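Local coordinates for IPT/TIG domain-containing protein BACOVA_02650 (Bacteroides ovatus, PDB 5E7H) that binds polysaccharide at the cell surface, probably capturing xyloglucan before its transport into the periplasm for degradation, at residues Phe38-Val42 with Gly43-Thr47; Cys210-Ser213 with Leu214-Val218. One frame throughout, in Å; residues are numbered along the deposited sequence.

Contact 1: Phe38-Val42 with Gly43-Thr47; sequences FDIPV and GDITT
Ile40 and Ile45 meet because each turns one branch to the other: chi1 -53° sets Ile40 CG1 beside the backbone N, which leaves CG2 anti to that N and facing Ile45, while Ile45 sets CG1 beside its own N (chi1 -55°) and stretches on to CD1. Ile40 CG2 lies 3.7 Å from Ile45 CG1, the two side chains crossing at a slant. Farther along, Ile45 CD1 reaches back to 3.8 Å from Val42 CA, and CG1 rests against the carbonyl oxygen of Pro41. Between the two isoleucines the chain makes a short 3-10 turn, with i to i+3 bonds from Asp44 N to Pro41 O at 2.8 Å and from Ile45 N to Val42 O at 3.1 Å. The turn carries the chain from strand 38-40 of one sheet to strand 46-47 of the other in the IPT/TIG domain, an immunoglobulin-like beta sandwich. Branched apolar side chains suit its inner side, where Val32 touches both isoleucines, Phe56 packs on Ile40 and Ile54 on Ile45. Replacing Ile45 by an alanine removes CG1 and CD1, which would probably cost Ile40 CG2 its partner across the turn and open a gap beside Val32 and Ile54. On the exposed side, Asp44 slants across the proline ring, OD2 3.3 Å from Pro41 CG. Proline suits the entry to the turn because its ring restricts phi, here -51°, to the range needed there.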
loop_
_atom_site.group_PDB
_atom_site.type_symbol
_atom_site.label_atom_id
_atom_site.label_comp_id
_atom_site.label_asym_id
_atom_site.label_seq_id
_atom_site.Cartn_x
_atom_site.Cartn_y
_atom_site.Cartn_z
ATOM N N PHE A 38 19.590 -9.007 -2.578
ATOM C CA PHE A 38 20.532 -8.464 -1.593
ATOM C C PHE A 38 20.147 -8.876 -0.180
ATOM O O PHE A 38 18.992 -9.203 0.075
ATOM C CB PHE A 38 20.596 -6.932 -1.703
ATOM C CG PHE A 38 19.268 -6.236 -1.509
ATOM C CD1 PHE A 38 18.412 -5.975 -2.591
ATOM C CD2 PHE A 38 18.850 -5.832 -0.247
ATOM C CE1 PHE A 38 17.203 -5.348 -2.410
ATOM C CE2 PHE A 38 17.641 -5.206 -0.067
ATOM C CZ PHE A 38 16.806 -4.957 -1.146
ATOM N N ASP A 39 21.121 -8.821 0.733
ATOM C CA ASP A 39 20.919 -9.153 2.144
ATOM C C ASP A 39 20.851 -7.880 2.974
ATOM O O ASP A 39 21.463 -6.866 2.626
ATOM C CB ASP A 39 22.052 -10.044 2.688
ATOM C CG ASP A 39 22.110 -11.401 2.031
ATOM O OD1 ASP A 39 21.065 -11.907 1.590
ATOM O OD2 ASP A 39 23.214 -11.983 1.985
ATOM N N ILE A 40 20.121 -7.943 4.080
ATOM C CA ILE A 40 20.152 -6.890 5.085
ATOM C C ILE A 40 21.321 -7.184 6.022
ATOM O O ILE A 40 21.394 -8.279 6.566
ATOM C CB ILE A 40 18.838 -6.830 5.895
ATOM C CG1 ILE A 40 17.613 -6.736 4.967
ATOM C CG2 ILE A 40 18.873 -5.677 6.909
ATOM C CD1 ILE A 40 17.533 -5.499 4.120
ATOM N N PRO A 41 22.247 -6.225 6.197
ATOM C CA PRO A 41 23.338 -6.412 7.164
ATOM C C PRO A 41 22.805 -6.837 8.531
ATOM O O PRO A 41 21.910 -6.163 9.034
ATOM C CB PRO A 41 23.985 -5.025 7.238
ATOM C CG PRO A 41 23.649 -4.377 5.947
ATOM C CD PRO A 41 22.285 -4.891 5.575
ATOM N N VAL A 42 23.338 -7.910 9.108
ATOM C CA VAL A 42 22.802 -8.441 10.359
ATOM C C VAL A 42 22.823 -7.377 11.448
ATOM O O VAL A 42 21.920 -7.306 12.280
ATOM C CB VAL A 42 23.577 -9.686 10.810
ATOM C CG1 VAL A 42 23.133 -10.138 12.201
ATOM C CG2 VAL A 42 23.371 -10.804 9.797
ATOM N N GLY A 43 23.841 -6.527 11.416
ATOM C CA GLY A 43 23.956 -5.446 12.373
ATOM C C GLY A 43 22.862 -4.399 12.279
ATOM O O GLY A 43 22.676 -3.612 13.206
ATOM N N ASP A 44 22.128 -4.387 11.163
ATOM C CA ASP A 44 21.058 -3.420 10.945
ATOM C C ASP A 44 19.677 -4.042 11.169
ATOM O O ASP A 44 18.657 -3.412 10.918
ATOM C CB ASP A 44 21.145 -2.850 9.528
ATOM C CG ASP A 44 22.431 -2.073 9.290
ATOM O OD1 ASP A 44 23.008 -1.567 10.269
ATOM O OD2 ASP A 44 22.853 -1.967 8.121
ATOM N N ILE A 45 19.661 -5.283 11.637
ATOM C CA ILE A 45 18.407 -5.959 11.960
ATOM C C ILE A 45 18.155 -5.857 13.452
ATOM O O ILE A 45 19.034 -6.182 14.250
ATOM C CB ILE A 45 18.438 -7.438 11.558
ATOM C CG1 ILE A 45 18.785 -7.566 10.076
ATOM C CG2 ILE A 45 17.089 -8.094 11.857
ATOM C CD1 ILE A 45 19.105 -8.968 9.640
ATOM N N THR A 46 16.957 -5.418 13.823
ATOM C CA THR A 46 16.564 -5.343 15.229
ATOM C C THR A 46 15.616 -6.488 15.545
ATOM O O THR A 46 14.644 -6.690 14.828
ATOM C CB THR A 46 15.887 -4.003 15.555
ATOM O OG1 THR A 46 16.791 -2.930 15.270
ATOM C CG2 THR A 46 15.476 -3.934 17.028
ATOM N N THR A 47 15.910 -7.239 16.607
ATOM C CA THR A 47 15.066 -8.350 17.030
ATOM C C THR A 47 14.473 -8.092 18.412
ATOM O O THR A 47 15.175 -7.653 19.322
ATOM C CB THR A 47 15.854 -9.660 17.056
ATOM O OG1 THR A 47 16.520 -9.837 15.799
ATOM C CG2 THR A 47 14.925 -10.838 17.312
#

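Contact 2: Cys210-Ser213 with Leu214-Val218; sequences CSVS and LSSVV
Ser216 folds its hydroxyl back onto the carbonyl of Ser213, so that one oxygen takes two bonds from one residue. With chi1 72° its OG sits between the backbone N and the carbonyl carbon, and donates to Ser213 O at 2.7 Å. This bond lies in the carbonyl plane, with a C=O...OG angle of 158°, while Ser216 N reaches the same Ser213 O from above that plane, at 2.9 Å; the two donors together fix both the backbone and the side-chain rotation of Ser216. Serine suits the place because its short hydroxyl can reach the same carbonyl that its backbone N-H already binds. The carbonyl closes the first turn of a 3-10 segment, residues 214-216, by which the chain leaves strand 207-213 of the xyloglucan-binding domain's beta sandwich. Val212, the last but one residue of that strand, flanks the hydroxyl, with CG2 3.7 Å from Ser216 OG. The same methyl is only loosely near Val217 CG1, while Leu189 and Tyr192 of strand 189-192 also pack on Val212. Ser213 points its own hydroxyl elsewhere, to a hydrogen bond with Lys260, and offers the turn its CB, 3.6 Å from Ser215 OG. Leu214, with CG anti to its backbone N (chi1 -172°), carries its isobutyl group away from the strand, where it packs on Ile157 and Met181, a buried place fit for a large apolar side chain.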
loop_
_atom_site.group_PDB
_atom_site.type_symbol
_atom_site.label_atom_id
_atom_site.label_comp_id
_atom_site.label_asym_id
_atom_site.label_seq_id
_atom_site.Cartn_x
_atom_site.Cartn_y
_atom_site.Cartn_z
ATOM N N CYS A 210 -2.047 0.027 3.262
ATOM C CA CYS A 210 -3.487 -0.078 3.427
ATOM C C CYS A 210 -4.007 -1.147 2.476
ATOM O O CYS A 210 -3.493 -1.286 1.368
ATOM C CB CYS A 210 -4.180 1.242 3.115
ATOM S SG CYS A 210 -3.648 2.620 4.154
ATOM N N SER A 211 -5.038 -1.859 2.896
ATOM C CA SER A 211 -5.601 -2.958 2.131
ATOM C C SER A 211 -7.112 -2.963 2.301
ATOM O O SER A 211 -7.601 -2.855 3.429
ATOM C CB SER A 211 -5.018 -4.300 2.609
ATOM O OG SER A 211 -5.400 -5.351 1.758
ATOM N N VAL A 212 -7.845 -3.075 1.197
ATOM C CA VAL A 212 -9.291 -3.331 1.267
ATOM C C VAL A 212 -9.680 -4.471 0.324
ATOM O O VAL A 212 -9.023 -4.685 -0.694
ATOM C CB VAL A 212 -10.126 -2.073 0.920
ATOM C CG1 VAL A 212 -9.846 -0.956 1.922
ATOM C CG2 VAL A 212 -9.860 -1.593 -0.496
ATOM N N SER A 213 -10.739 -5.212 0.651
ATOM C CA SER A 213 -11.248 -6.191 -0.304
ATOM C C SER A 213 -11.581 -5.482 -1.616
ATOM O O SER A 213 -12.172 -4.398 -1.630
ATOM C CB SER A 213 -12.494 -6.896 0.228
ATOM O OG SER A 213 -12.164 -7.736 1.315
ATOM N N LEU A 214 -11.213 -6.092 -2.739
ATOM C CA LEU A 214 -11.531 -5.464 -4.013
ATOM C C LEU A 214 -13.044 -5.394 -4.204
ATOM O O LEU A 214 -13.527 -4.495 -4.889
ATOM C CB LEU A 214 -10.863 -6.219 -5.176
ATOM C CG LEU A 214 -10.957 -5.541 -6.555
ATOM C CD1 LEU A 214 -10.306 -4.153 -6.549
ATOM C CD2 LEU A 214 -10.291 -6.415 -7.637
ATOM N N SER A 215 -13.800 -6.297 -3.580
ATOM C CA SER A 215 -15.259 -6.245 -3.652
ATOM C C SER A 215 -15.845 -4.974 -3.021
ATOM O O SER A 215 -17.023 -4.664 -3.253
ATOM C CB SER A 215 -15.865 -7.480 -2.980
ATOM O OG SER A 215 -15.553 -7.526 -1.594
ATOM N N SER A 216 -15.056 -4.262 -2.214
ATOM C CA SER A 216 -15.548 -3.017 -1.616
ATOM C C SER A 216 -15.499 -1.854 -2.603
ATOM O O SER A 216 -16.051 -0.789 -2.302
ATOM C CB SER A 216 -14.770 -2.667 -0.350
ATOM O OG SER A 216 -13.471 -2.231 -0.645
ATOM N N VAL A 217 -14.888 -2.043 -3.777
ATOM C CA VAL A 217 -14.910 -0.988 -4.796
ATOM C C VAL A 217 -15.328 -1.550 -6.172
ATOM O O VAL A 217 -15.642 -0.768 -7.064
ATOM C CB VAL A 217 -13.550 -0.150 -4.840
ATOM C CG1 VAL A 217 -12.566 -0.534 -3.796
ATOM C CG2 VAL A 217 -12.969 0.078 -6.218
ATOM N N VAL A 218 -15.485 -2.875 -6.295
ATOM C CA VAL A 218 -15.834 -3.525 -7.558
ATOM C C VAL A 218 -17.013 -4.471 -7.334
ATOM O O VAL A 218 -16.958 -5.306 -6.430
ATOM C CB VAL A 218 -14.617 -4.311 -8.129
ATOM C CG1 VAL A 218 -15.047 -5.215 -9.303
ATOM C CG2 VAL A 218 -13.475 -3.340 -8.520
#

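How the contacts relate
Contact 1 comes first along the chain, within the IPT/TIG domain, and contact 2 much later, within the xyloglucan-binding domain; they share no strand or sheet. Their centres lie 34 Å apart, on opposite sides of the chain's centre, and their nearest atoms stay about 20 Å from each other. Both have a short 3-10 turn shortly after a strand, but the surroundings differ. Residues 38-47 form a surface connection between two four-stranded sheets, whereas residues 210-218 lead, partly buried, from strand 207-213 toward helix 223-227. Each turn thus belongs to the architecture of its own domain, and neither touches the other.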